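PDB 2GH0: GDNF family receptor alpha-3 from Homo sapiens, which serves as the receptor for artemin, a growth factor supporting survival of peripheral neurons, whose binding leads to autophosphorylation and activation of RET. Local coordinates for residues L11-A16 with G78-N83; K30-A35 with R48-F53; C41-C46 with A90-A95; N83-N88 with A149-F154. All blocks are in the same frame, centred on the assembly; numbering follows the deposited sequence.

Contact 1 of 4, residues L11-A16 with G78-N83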
# COMPACT_ATOMS: atom_id res chain seq x y z
N LEU C 11 -26.89 -27.31 -21.90
CA LEU C 11 -25.74 -27.22 -22.79
C LEU C 11 -25.49 -25.78 -23.21
O LEU C 11 -24.38 -25.42 -23.54
CB LEU C 11 -25.91 -28.10 -24.05
CG LEU C 11 -25.94 -29.60 -23.70
CD1 LEU C 11 -25.89 -30.45 -24.94
CD2 LEU C 11 -24.77 -29.95 -22.82
N CYS C 12 -26.51 -24.94 -23.20
CA CYS C 12 -26.24 -23.51 -23.48
C CYS C 12 -25.29 -22.91 -22.41
O CYS C 12 -24.36 -22.21 -22.75
CB CYS C 12 -27.53 -22.72 -23.58
SG CYS C 12 -28.32 -23.09 -25.21
N LEU C 13 -25.52 -23.24 -21.15
CA LEU C 13 -24.63 -22.82 -20.06
C LEU C 13 -23.25 -23.44 -20.28
O LEU C 13 -22.25 -22.75 -20.18
CB LEU C 13 -25.19 -23.23 -18.67
CG LEU C 13 -24.30 -22.88 -17.46
CD1 LEU C 13 -23.80 -21.42 -17.47
CD2 LEU C 13 -25.00 -23.18 -16.14
N LYS C 14 -23.20 -24.75 -20.51
CA LYS C 14 -21.89 -25.40 -20.77
C LYS C 14 -21.10 -24.75 -21.92
O LYS C 14 -19.86 -24.52 -21.80
CB LYS C 14 -22.05 -26.91 -20.97
CG LYS C 14 -22.44 -27.64 -19.71
CD LYS C 14 -22.60 -29.14 -20.05
CE LYS C 14 -23.00 -30.02 -18.87
NZ LYS C 14 -22.50 -31.46 -19.06
N PHE C 15 -21.76 -24.47 -23.04
CA PHE C 15 -21.05 -23.78 -24.13
C PHE C 15 -20.60 -22.35 -23.86
O PHE C 15 -19.56 -21.92 -24.38
CB PHE C 15 -21.82 -23.86 -25.45
CG PHE C 15 -21.71 -25.22 -26.10
CD1 PHE C 15 -22.73 -26.16 -25.95
CD2 PHE C 15 -20.59 -25.53 -26.85
CE1 PHE C 15 -22.65 -27.44 -26.52
CE2 PHE C 15 -20.46 -26.81 -27.42
CZ PHE C 15 -21.50 -27.77 -27.26
N ALA C 16 -21.38 -21.62 -23.08
CA ALA C 16 -20.95 -20.29 -22.57
C ALA C 16 -19.67 -20.49 -21.81
O ALA C 16 -18.71 -19.76 -21.97
CB ALA C 16 -22.03 -19.65 -21.66
N GLY C 78 -33.68 -22.41 -23.26
CA GLY C 78 -34.12 -21.64 -24.42
C GLY C 78 -34.04 -20.16 -24.17
O GLY C 78 -33.75 -19.41 -25.10
N GLU C 79 -34.37 -19.73 -22.95
CA GLU C 79 -34.32 -18.32 -22.57
C GLU C 79 -32.87 -17.85 -22.56
O GLU C 79 -32.57 -16.76 -23.01
CB GLU C 79 -34.95 -18.07 -21.19
CG GLU C 79 -34.99 -16.62 -20.77
CD GLU C 79 -35.68 -16.38 -19.40
OE1 GLU C 79 -36.13 -17.37 -18.77
OE2 GLU C 79 -35.75 -15.21 -18.97
N ARG C 80 -31.97 -18.65 -22.00
CA ARG C 80 -30.53 -18.30 -22.09
C ARG C 80 -30.12 -18.11 -23.55
O ARG C 80 -29.56 -17.07 -23.91
CB ARG C 80 -29.68 -19.38 -21.45
CG ARG C 80 -28.22 -19.20 -21.78
CD ARG C 80 -27.35 -20.14 -21.01
NE ARG C 80 -26.14 -19.38 -20.98
CZ ARG C 80 -25.67 -18.69 -19.96
NH1 ARG C 80 -26.21 -18.75 -18.73
NH2 ARG C 80 -24.59 -18.02 -20.18
N ARG C 81 -30.45 -19.08 -24.39
CA ARG C 81 -30.07 -18.99 -25.81
C ARG C 81 -30.63 -17.77 -26.48
O ARG C 81 -29.91 -17.07 -27.21
CB ARG C 81 -30.60 -20.19 -26.61
CG ARG C 81 -30.10 -20.25 -28.02
CD ARG C 81 -30.46 -21.63 -28.61
NE ARG C 81 -31.92 -21.78 -28.62
CZ ARG C 81 -32.52 -22.95 -28.78
NH1 ARG C 81 -31.79 -24.09 -28.91
NH2 ARG C 81 -33.84 -23.00 -28.80
N ARG C 82 -31.91 -17.47 -26.22
CA ARG C 82 -32.58 -16.28 -26.82
C ARG C 82 -32.00 -14.93 -26.34
O ARG C 82 -32.10 -13.88 -27.02
CB ARG C 82 -34.10 -16.37 -26.48
CG ARG C 82 -34.98 -15.48 -27.30
CD ARG C 82 -36.45 -15.66 -26.86
NE ARG C 82 -36.73 -15.30 -25.49
CZ ARG C 82 -36.83 -14.03 -25.08
NH1 ARG C 82 -36.66 -13.04 -25.97
NH2 ARG C 82 -37.08 -13.73 -23.81
N ASN C 83 -31.43 -14.93 -25.14
CA ASN C 83 -30.83 -13.68 -24.61
C ASN C 83 -29.34 -13.54 -24.66
O ASN C 83 -28.79 -12.53 -24.17
CB ASN C 83 -31.33 -13.45 -23.19
CG ASN C 83 -32.82 -13.10 -23.18
OD1 ASN C 83 -33.17 -11.96 -23.48
ND2 ASN C 83 -33.70 -14.09 -22.96

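Contact 2 of 4, residues K30-A35 with R48-F53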
# COMPACT_ATOMS: atom_id res chain seq x y z
N LYS C 30 -16.96 -11.11 -22.66
CA LYS C 30 -17.03 -10.16 -21.55
C LYS C 30 -17.22 -8.73 -22.07
O LYS C 30 -17.93 -7.92 -21.45
CB LYS C 30 -15.75 -10.22 -20.68
CG LYS C 30 -15.87 -11.27 -19.52
CD LYS C 30 -15.03 -10.88 -18.28
CE LYS C 30 -15.52 -11.51 -16.94
NZ LYS C 30 -14.17 -11.77 -15.96
N ALA C 31 -16.51 -8.40 -23.15
CA ALA C 31 -16.61 -7.09 -23.78
C ALA C 31 -18.03 -6.75 -24.25
O ALA C 31 -18.51 -5.65 -23.96
CB ALA C 31 -15.62 -6.99 -24.95
N TYR C 32 -18.72 -7.65 -24.97
CA TYR C 32 -20.07 -7.30 -25.39
C TYR C 32 -21.06 -7.42 -24.24
O TYR C 32 -22.05 -6.69 -24.20
CB TYR C 32 -20.55 -8.07 -26.65
CG TYR C 32 -21.17 -9.47 -26.44
CD1 TYR C 32 -20.49 -10.63 -26.82
CD2 TYR C 32 -22.45 -9.61 -25.88
CE1 TYR C 32 -21.08 -11.89 -26.64
CE2 TYR C 32 -23.05 -10.84 -25.72
CZ TYR C 32 -22.36 -11.98 -26.10
OH TYR C 32 -22.95 -13.24 -25.92
N GLY C 33 -20.82 -8.36 -23.33
CA GLY C 33 -21.70 -8.51 -22.19
C GLY C 33 -21.73 -7.22 -21.39
O GLY C 33 -22.79 -6.81 -20.90
N GLU C 34 -20.56 -6.59 -21.24
CA GLU C 34 -20.45 -5.29 -20.56
C GLU C 34 -21.16 -4.17 -21.34
O GLU C 34 -21.87 -3.35 -20.73
CB GLU C 34 -18.99 -4.88 -20.35
CG GLU C 34 -18.81 -3.55 -19.64
CD GLU C 34 -17.38 -3.26 -19.22
OE1 GLU C 34 -16.44 -3.93 -19.71
OE2 GLU C 34 -17.19 -2.32 -18.41
N ALA C 35 -20.89 -4.11 -22.63
CA ALA C 35 -21.50 -3.10 -23.54
C ALA C 35 -23.03 -3.21 -23.68
O ALA C 35 -23.70 -2.23 -23.93
CB ALA C 35 -20.84 -3.15 -24.89
N ARG C 48 -21.54 -2.77 -31.78
CA ARG C 48 -20.15 -2.79 -32.22
C ARG C 48 -19.37 -3.93 -31.51
O ARG C 48 -18.56 -4.63 -32.12
CB ARG C 48 -19.48 -1.45 -31.90
CG ARG C 48 -18.00 -1.38 -32.28
CD ARG C 48 -17.85 -1.58 -33.81
NE ARG C 48 -17.38 -2.95 -34.10
CZ ARG C 48 -17.10 -3.42 -35.32
NH1 ARG C 48 -17.25 -2.66 -36.41
NH2 ARG C 48 -16.64 -4.65 -35.44
N GLN C 49 -19.64 -4.12 -30.23
CA GLN C 49 -18.97 -5.25 -29.48
C GLN C 49 -19.47 -6.62 -29.93
O GLN C 49 -18.71 -7.61 -29.92
CB GLN C 49 -19.13 -5.06 -27.96
CG GLN C 49 -18.39 -3.81 -27.43
CD GLN C 49 -16.90 -3.89 -27.80
OE1 GLN C 49 -16.22 -4.84 -27.44
NE2 GLN C 49 -16.43 -2.95 -28.58
N LEU C 50 -20.74 -6.72 -30.31
CA LEU C 50 -21.27 -7.95 -30.95
C LEU C 50 -20.57 -8.25 -32.28
O LEU C 50 -20.16 -9.41 -32.54
CB LEU C 50 -22.82 -7.87 -31.12
CG LEU C 50 -23.62 -8.07 -29.82
CD1 LEU C 50 -25.03 -7.66 -30.08
CD2 LEU C 50 -23.60 -9.54 -29.33
N LEU C 51 -20.41 -7.23 -33.11
CA LEU C 51 -19.76 -7.41 -34.40
C LEU C 51 -18.34 -7.91 -34.22
O LEU C 51 -17.89 -8.84 -34.91
CB LEU C 51 -19.76 -6.10 -35.19
CG LEU C 51 -21.10 -5.76 -35.90
CD1 LEU C 51 -21.01 -4.32 -36.32
CD2 LEU C 51 -21.37 -6.66 -37.09
N THR C 52 -17.64 -7.30 -33.28
CA THR C 52 -16.24 -7.71 -32.97
C THR C 52 -16.20 -9.12 -32.47
O THR C 52 -15.31 -9.90 -32.86
CB THR C 52 -15.66 -6.80 -31.92
OG1 THR C 52 -15.65 -5.48 -32.48
CG2 THR C 52 -14.25 -7.22 -31.54
N PHE C 53 -17.17 -9.48 -31.64
CA PHE C 53 -17.15 -10.83 -31.06
C PHE C 53 -17.21 -11.87 -32.18
O PHE C 53 -16.46 -12.81 -32.16
CB PHE C 53 -18.35 -11.09 -30.09
CG PHE C 53 -18.39 -12.52 -29.59
CD1 PHE C 53 -17.57 -12.91 -28.56
CD2 PHE C 53 -19.20 -13.48 -30.23
CE1 PHE C 53 -17.54 -14.23 -28.08
CE2 PHE C 53 -19.21 -14.83 -29.80
CZ PHE C 53 -18.34 -15.20 -28.71

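Contact 3 of 4, residues C41-C46 with A90-A95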
# COMPACT_ATOMS: atom_id res chain seq x y z
N CYS C 41 -27.34 0.72 -21.32
CA CYS C 41 -26.84 0.33 -22.63
C CYS C 41 -26.91 1.39 -23.72
O CYS C 41 -27.99 1.87 -24.11
CB CYS C 41 -27.35 -1.06 -23.07
SG CYS C 41 -28.42 -1.06 -24.54
N GLN C 42 -25.74 1.77 -24.21
CA GLN C 42 -25.64 2.55 -25.43
C GLN C 42 -25.76 1.52 -26.54
O GLN C 42 -24.88 0.68 -26.68
CB GLN C 42 -24.28 3.25 -25.52
CG GLN C 42 -24.15 4.51 -24.64
CD GLN C 42 -23.96 4.16 -23.18
OE1 GLN C 42 -23.38 3.11 -22.86
NE2 GLN C 42 -24.46 5.02 -22.27
N ARG C 43 -26.83 1.60 -27.34
CA ARG C 43 -27.11 0.49 -28.25
C ARG C 43 -26.02 0.31 -29.31
O ARG C 43 -25.71 -0.81 -29.70
CB ARG C 43 -28.50 0.64 -28.88
CG ARG C 43 -28.91 -0.50 -29.77
CD ARG C 43 -30.32 -0.25 -30.35
NE ARG C 43 -30.47 -0.97 -31.60
CZ ARG C 43 -30.36 -0.42 -32.81
NH1 ARG C 43 -30.11 0.90 -32.92
NH2 ARG C 43 -30.50 -1.18 -33.91
N HIS C 44 -25.46 1.43 -29.79
CA HIS C 44 -24.42 1.38 -30.82
C HIS C 44 -23.09 0.76 -30.33
O HIS C 44 -22.35 0.15 -31.12
CB HIS C 44 -24.19 2.76 -31.42
CG HIS C 44 -23.67 3.77 -30.45
ND1 HIS C 44 -24.49 4.49 -29.60
CD2 HIS C 44 -22.41 4.22 -30.21
CE1 HIS C 44 -23.75 5.32 -28.88
NE2 HIS C 44 -22.49 5.18 -29.24
N VAL C 45 -22.80 0.92 -29.05
CA VAL C 45 -21.59 0.33 -28.50
C VAL C 45 -21.83 -1.17 -28.36
O VAL C 45 -20.99 -1.96 -28.69
CB VAL C 45 -21.21 0.93 -27.15
CG1 VAL C 45 -19.91 0.30 -26.62
CG2 VAL C 45 -21.03 2.41 -27.30
N CYS C 46 -23.01 -1.55 -27.88
CA CYS C 46 -23.35 -3.00 -27.79
C CYS C 46 -23.26 -3.67 -29.16
O CYS C 46 -22.66 -4.74 -29.33
CB CYS C 46 -24.74 -3.13 -27.18
SG CYS C 46 -25.48 -4.79 -27.28
N ALA C 90 -29.64 -4.81 -27.96
CA ALA C 90 -29.16 -4.79 -29.35
C ALA C 90 -30.27 -4.38 -30.33
O ALA C 90 -30.00 -3.82 -31.37
CB ALA C 90 -28.63 -6.17 -29.75
N LEU C 91 -31.51 -4.70 -29.99
CA LEU C 91 -32.64 -4.48 -30.93
C LEU C 91 -33.48 -3.28 -30.51
O LEU C 91 -33.74 -3.11 -29.32
CB LEU C 91 -33.48 -5.75 -31.02
CG LEU C 91 -32.73 -7.06 -31.32
CD1 LEU C 91 -33.71 -8.25 -31.30
CD2 LEU C 91 -32.11 -6.94 -32.65
N PRO C 92 -33.94 -2.46 -31.50
CA PRO C 92 -34.88 -1.37 -31.26
C PRO C 92 -36.09 -1.88 -30.50
O PRO C 92 -36.50 -2.99 -30.71
CB PRO C 92 -35.28 -0.93 -32.67
CG PRO C 92 -34.06 -1.21 -33.49
CD PRO C 92 -33.55 -2.54 -32.92
N PRO C 93 -36.65 -1.07 -29.58
CA PRO C 93 -37.83 -1.60 -28.86
C PRO C 93 -39.10 -1.59 -29.72
O PRO C 93 -40.08 -2.30 -29.40
CB PRO C 93 -37.97 -0.64 -27.68
CG PRO C 93 -37.38 0.66 -28.20
CD PRO C 93 -36.26 0.27 -29.13
N VAL C 94 -39.10 -0.82 -30.81
CA VAL C 94 -40.19 -0.93 -31.79
C VAL C 94 -39.70 -1.66 -33.02
O VAL C 94 -38.72 -1.22 -33.64
CB VAL C 94 -40.74 0.44 -32.22
CG1 VAL C 94 -41.96 0.30 -33.18
CG2 VAL C 94 -41.07 1.30 -30.98
N ALA C 95 -40.36 -2.77 -33.37
CA ALA C 95 -40.05 -3.52 -34.60
C ALA C 95 -40.56 -2.76 -35.82
O ALA C 95 -41.77 -2.50 -35.94
CB ALA C 95 -40.64 -4.91 -34.55
O HOH W 1 -29.95 -4.39 -34.52

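Contact 4 of 4, residues N83-N88 with A149-F154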
# COMPACT_ATOMS: atom_id res chain seq x y z
N ASN C 83 -31.43 -14.93 -25.14
CA ASN C 83 -30.83 -13.68 -24.61
C ASN C 83 -29.34 -13.54 -24.66
O ASN C 83 -28.79 -12.53 -24.17
CB ASN C 83 -31.33 -13.45 -23.19
CG ASN C 83 -32.82 -13.10 -23.18
OD1 ASN C 83 -33.17 -11.96 -23.48
ND2 ASN C 83 -33.70 -14.09 -22.96
N THR C 84 -28.70 -14.55 -25.25
CA THR C 84 -27.26 -14.58 -25.39
C THR C 84 -26.67 -13.35 -26.06
O THR C 84 -25.62 -12.88 -25.60
CB THR C 84 -26.78 -15.93 -25.98
OG1 THR C 84 -27.02 -16.94 -25.01
CG2 THR C 84 -25.30 -15.90 -26.33
N ILE C 85 -27.31 -12.82 -27.12
CA ILE C 85 -26.82 -11.59 -27.77
C ILE C 85 -27.38 -10.31 -27.15
O ILE C 85 -27.27 -9.23 -27.74
CB ILE C 85 -27.05 -11.57 -29.36
CG1 ILE C 85 -28.55 -11.65 -29.80
CG2 ILE C 85 -26.21 -12.66 -30.07
CD1 ILE C 85 -28.74 -11.42 -31.23
N ALA C 86 -28.02 -10.42 -25.98
CA ALA C 86 -28.62 -9.24 -25.29
C ALA C 86 -29.61 -8.46 -26.22
O ALA C 86 -29.40 -7.27 -26.47
CB ALA C 86 -27.50 -8.30 -24.78
N PRO C 87 -30.70 -9.12 -26.69
CA PRO C 87 -31.62 -8.47 -27.68
C PRO C 87 -32.34 -7.22 -27.10
O PRO C 87 -32.66 -6.23 -27.84
CB PRO C 87 -32.61 -9.61 -28.07
CG PRO C 87 -32.58 -10.59 -26.85
CD PRO C 87 -31.13 -10.49 -26.33
N ASN C 88 -32.59 -7.22 -25.79
CA ASN C 88 -33.22 -6.05 -25.13
C ASN C 88 -32.35 -4.80 -25.24
O ASN C 88 -32.83 -3.70 -25.09
CB ASN C 88 -33.54 -6.36 -23.67
CG ASN C 88 -34.68 -7.38 -23.53
OD1 ASN C 88 -35.61 -7.39 -24.33
ND2 ASN C 88 -34.60 -8.24 -22.52
N ALA C 149 -27.78 -3.58 -38.45
CA ALA C 149 -29.19 -3.25 -38.42
C ALA C 149 -30.06 -4.50 -38.68
O ALA C 149 -31.21 -4.55 -38.22
CB ALA C 149 -29.55 -2.13 -39.45
N MET C 150 -29.53 -5.50 -39.39
CA MET C 150 -30.31 -6.69 -39.68
C MET C 150 -29.98 -7.81 -38.73
O MET C 150 -29.79 -8.93 -39.21
CB MET C 150 -30.00 -7.21 -41.09
CG MET C 150 -30.24 -6.21 -42.22
SD MET C 150 -31.94 -5.94 -42.58
CE MET C 150 -32.37 -7.14 -43.78
N THR C 151 -30.00 -7.58 -37.41
CA THR C 151 -29.55 -8.64 -36.46
C THR C 151 -30.65 -9.66 -36.32
O THR C 151 -31.78 -9.29 -35.94
CB THR C 151 -29.17 -8.02 -35.05
OG1 THR C 151 -27.97 -7.28 -35.21
CG2 THR C 151 -28.97 -9.10 -33.96
N PRO C 152 -30.35 -10.94 -36.64
CA PRO C 152 -31.31 -12.01 -36.43
C PRO C 152 -31.25 -12.61 -35.01
O PRO C 152 -30.18 -12.51 -34.30
CB PRO C 152 -30.85 -13.06 -37.46
CG PRO C 152 -29.40 -12.94 -37.51
CD PRO C 152 -29.10 -11.46 -37.25
N ASN C 153 -32.32 -13.26 -34.57
CA ASN C 153 -32.20 -13.92 -33.24
C ASN C 153 -33.28 -14.98 -33.06
O ASN C 153 -34.27 -14.95 -33.76
CB ASN C 153 -32.37 -12.87 -32.11
CG ASN C 153 -31.97 -13.42 -30.72
OD1 ASN C 153 -31.03 -14.22 -30.62
ND2 ASN C 153 -32.71 -13.00 -29.64
N PHE C 154 -33.10 -15.88 -32.10
CA PHE C 154 -34.15 -16.86 -31.77
C PHE C 154 -35.40 -16.12 -31.28
O PHE C 154 -35.32 -15.16 -30.55
CB PHE C 154 -33.67 -17.83 -30.67
CG PHE C 154 -32.51 -18.67 -31.15
CD1 PHE C 154 -31.20 -18.28 -30.91
CD2 PHE C 154 -32.76 -19.78 -31.96
CE1 PHE C 154 -30.14 -19.03 -31.41
CE2 PHE C 154 -31.73 -20.54 -32.47
CZ PHE C 154 -30.39 -20.20 -32.16
O HOH W 2 -29.28 -14.64 -28.51

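Contact 1 of 4, residues L11-A16 with G78-N83
Two helices of the first GDNF/GAS1 domain, a disulfide-rich helical module, meet here: helix 11-20 and the C-terminal part of helix 75-83. The short segments approach to 9.4 Å between axes and run 44° apart, so they diverge instead of packing along their length, and one long side chain spans much of the gap. That side chain is Arg80. Its CG lies anti to the backbone N (chi1 168°), and the chain stays extended as far as NE, which carries the aliphatic part across the surface of helix 11-20. There Arg80 CD rests 3.6 Å from Cys12 CB and equally close to the backbone nitrogen of Leu13. Farther out, Leu13 CD1 sits over one face of the guanidinium, toward its rim, 3.8 Å from Arg80 NH1. The methyl of Ala16 approaches obliquely, with its CB 3.4 Å from Arg80 NH2. Both methyls are apolar and cannot answer the charge; beyond the two helices, NH2 forms a salt bridge with an acidic side chain of another protein's chain, consistent with a ligand-facing position. Arg29, a like charge, also lies close, so the acid probably offsets some of the repulsion. The Arg81 chain bends at chi3 and its NH1 hydrogen-bonds to Cys68 O. Because Cys68 is also the disulfide partner of Cys12, this arginine and the disulfide tie the two helices to the same intervening residue. Directly across the interface, Cys12 SG touches Arg81 CB at 3.9 Å.

Contact 2 of 4, residues K30-A35 with R48-F53
The ring of Tyr32 organises this contact, receiving a methyl on one face and turning an edge toward a second ring. It projects from helix 23-35 toward helix 43-56, its nearly antiparallel partner (164°) in the first GDNF/GAS1 domain, with 8.5 Å between the segment axes. Tyr32 CG occupies the crowded position between the backbone N and the carbonyl carbon (chi1 85°). Over one face of the ring stands Leu50 CD2, 3.8 Å from the centroid and only 16° off the normal, a clear CH-pi contact. The edge of Tyr32 is directed at the face of Phe53 in a T-shaped pair, with centroids 5.4 Å apart; Tyr32 CE1 is the atom placed above the phenylalanine, toward its rim. Nearer the backbone, Gln49 lies between the helices: its CB packs 3.6 Å from Tyr32 CB, and its CG lies 3.6 Å from Ala35 CB. A bend at chi2 then returns the amide to the first helix, bringing Gln49 OE1 to 3.3 Å from Ala31 CB. The phenol OH hydrogen-bonds to Thr84 O, and the Tyr32 ring also meets an aromatic side chain of another protein's chain. The helix pair is therefore joined here by apolar and aromatic contacts, while the polar tip of the tyrosine is satisfied beyond it, so one residue links the helical hairpin to the turn that contains Thr84.

Contact 3 of 4, residues C41-C46 with A90-A95
Hydrogen bonding comes first, and it belongs to Arg43 in the opening turn of helix 43-56. Its CG is anti to the backbone N (chi1 -177°), and the chain is extended to NE, which donates to Ala90 O at 2.9 Å. The bond is moderately bent, with an N-H...O angle of 149°, and the donor stands 58° out of the carbonyl plane, well above it. Ala90 ends a short helix, since Leu91 is the first residue to leave helical torsions, so the positive guanidinium would be favourably placed against the negative end of that helix dipole. A water reinforces the link: it donates to Ala90 O at 3.2 Å and accepts a weak bond from Arg43 NH2. Ala90 O thus receives both the arginine and the water.

Van der Waals packing follows. Pro92 CG lies over one face of the guanidinium, toward its rim, and Pro92 CD comes within 3.5 Å of Arg43 NH2. The buried Cys46 and Ala90 meet loosely, SG to CB at 4.2 Å, while Ala90 also packs on Leu47 and Leu50 of the same long helix.

Covalent bonds complete the set. Cys41 is joined to Cys89, immediately before Ala90, and Cys46 to Cys36, so both ends of the 41-46 segment are anchored. Disulfides that fasten the start of one helix to helix 87-90 and to the residue just after helix 23-35 belong to the cysteine-rich helical architecture of the GDNF/GAS1 domain.

Contact 4 of 4, residues N83-N88 with A149-F154
Residues Asn83 to Ala86 form a type I beta turn, closed by Ala86 N to Asn83 O at 2.9 Å, which reverses the chain before helix 87-90 and faces the extended backbone around strand 152-154. Ala86, at the N-cap position, has positive phi (54°). Ile85 points its side chain across: CG1 takes the crowded position between the backbone N and the carbonyl carbon (chi1 61°), and this sends CD1 tip to tip against Thr151, 3.6 Å from its CG2. The same methyl lies 3.6 Å from Pro152 O. Asn153 comes to Ile85 from the other segment, with its OD1 3.7 Å from Ile85 CG1. The turn lies in the first GDNF/GAS1 domain and the strand in the second, where Asn153 pairs through its backbone with Ala163 of strand 162-164; the contact is a buried part of the junction between the two domains. Asn153 uses both ends of its amide there. OD1 accepts from a water at 2.8 Å, and that water in turn accepts from Ile85 N at 3.0 Å, bridging the turn to the strand. ND2 donates to Arg82 O, just before the turn, while the Pro87 and Asn153 side chains cross at about a right angle, with Pro87 CG 3.7 Å from Asn153 ND2. With both amide ends engaged, the rotation of the Asn153 group is fixed. Thr151 OG1 hydrogen-bonds to Thr148 O and Gly147 N, which holds its methyl toward Ile85.

Overall arrangement
Contacts 1 and 2 lie within the first GDNF/GAS1 domain, contact 3 ties the start of helix 43-56 to the loop after helix 87-90, and contact 4 joins the first domain to the second. Along the chain, contact 2 is nested inside contact 1, contact 3 crosses all three others, and contact 4 opens after 1 and 2 close. Contacts 2 and 3 share helix 43-56, their centres about 13 Å apart; contacts 1 and 4 share Asn83. Contact 4 lies nearest the chain centre and touches all three others, whereas contact 1 touches neither contact 2 nor contact 3, whose centres lie about 17 Å and 21 Å from its own. Contacts 1, 2 and 4 also reach another protein's chain, consistent with an artemin-facing surface.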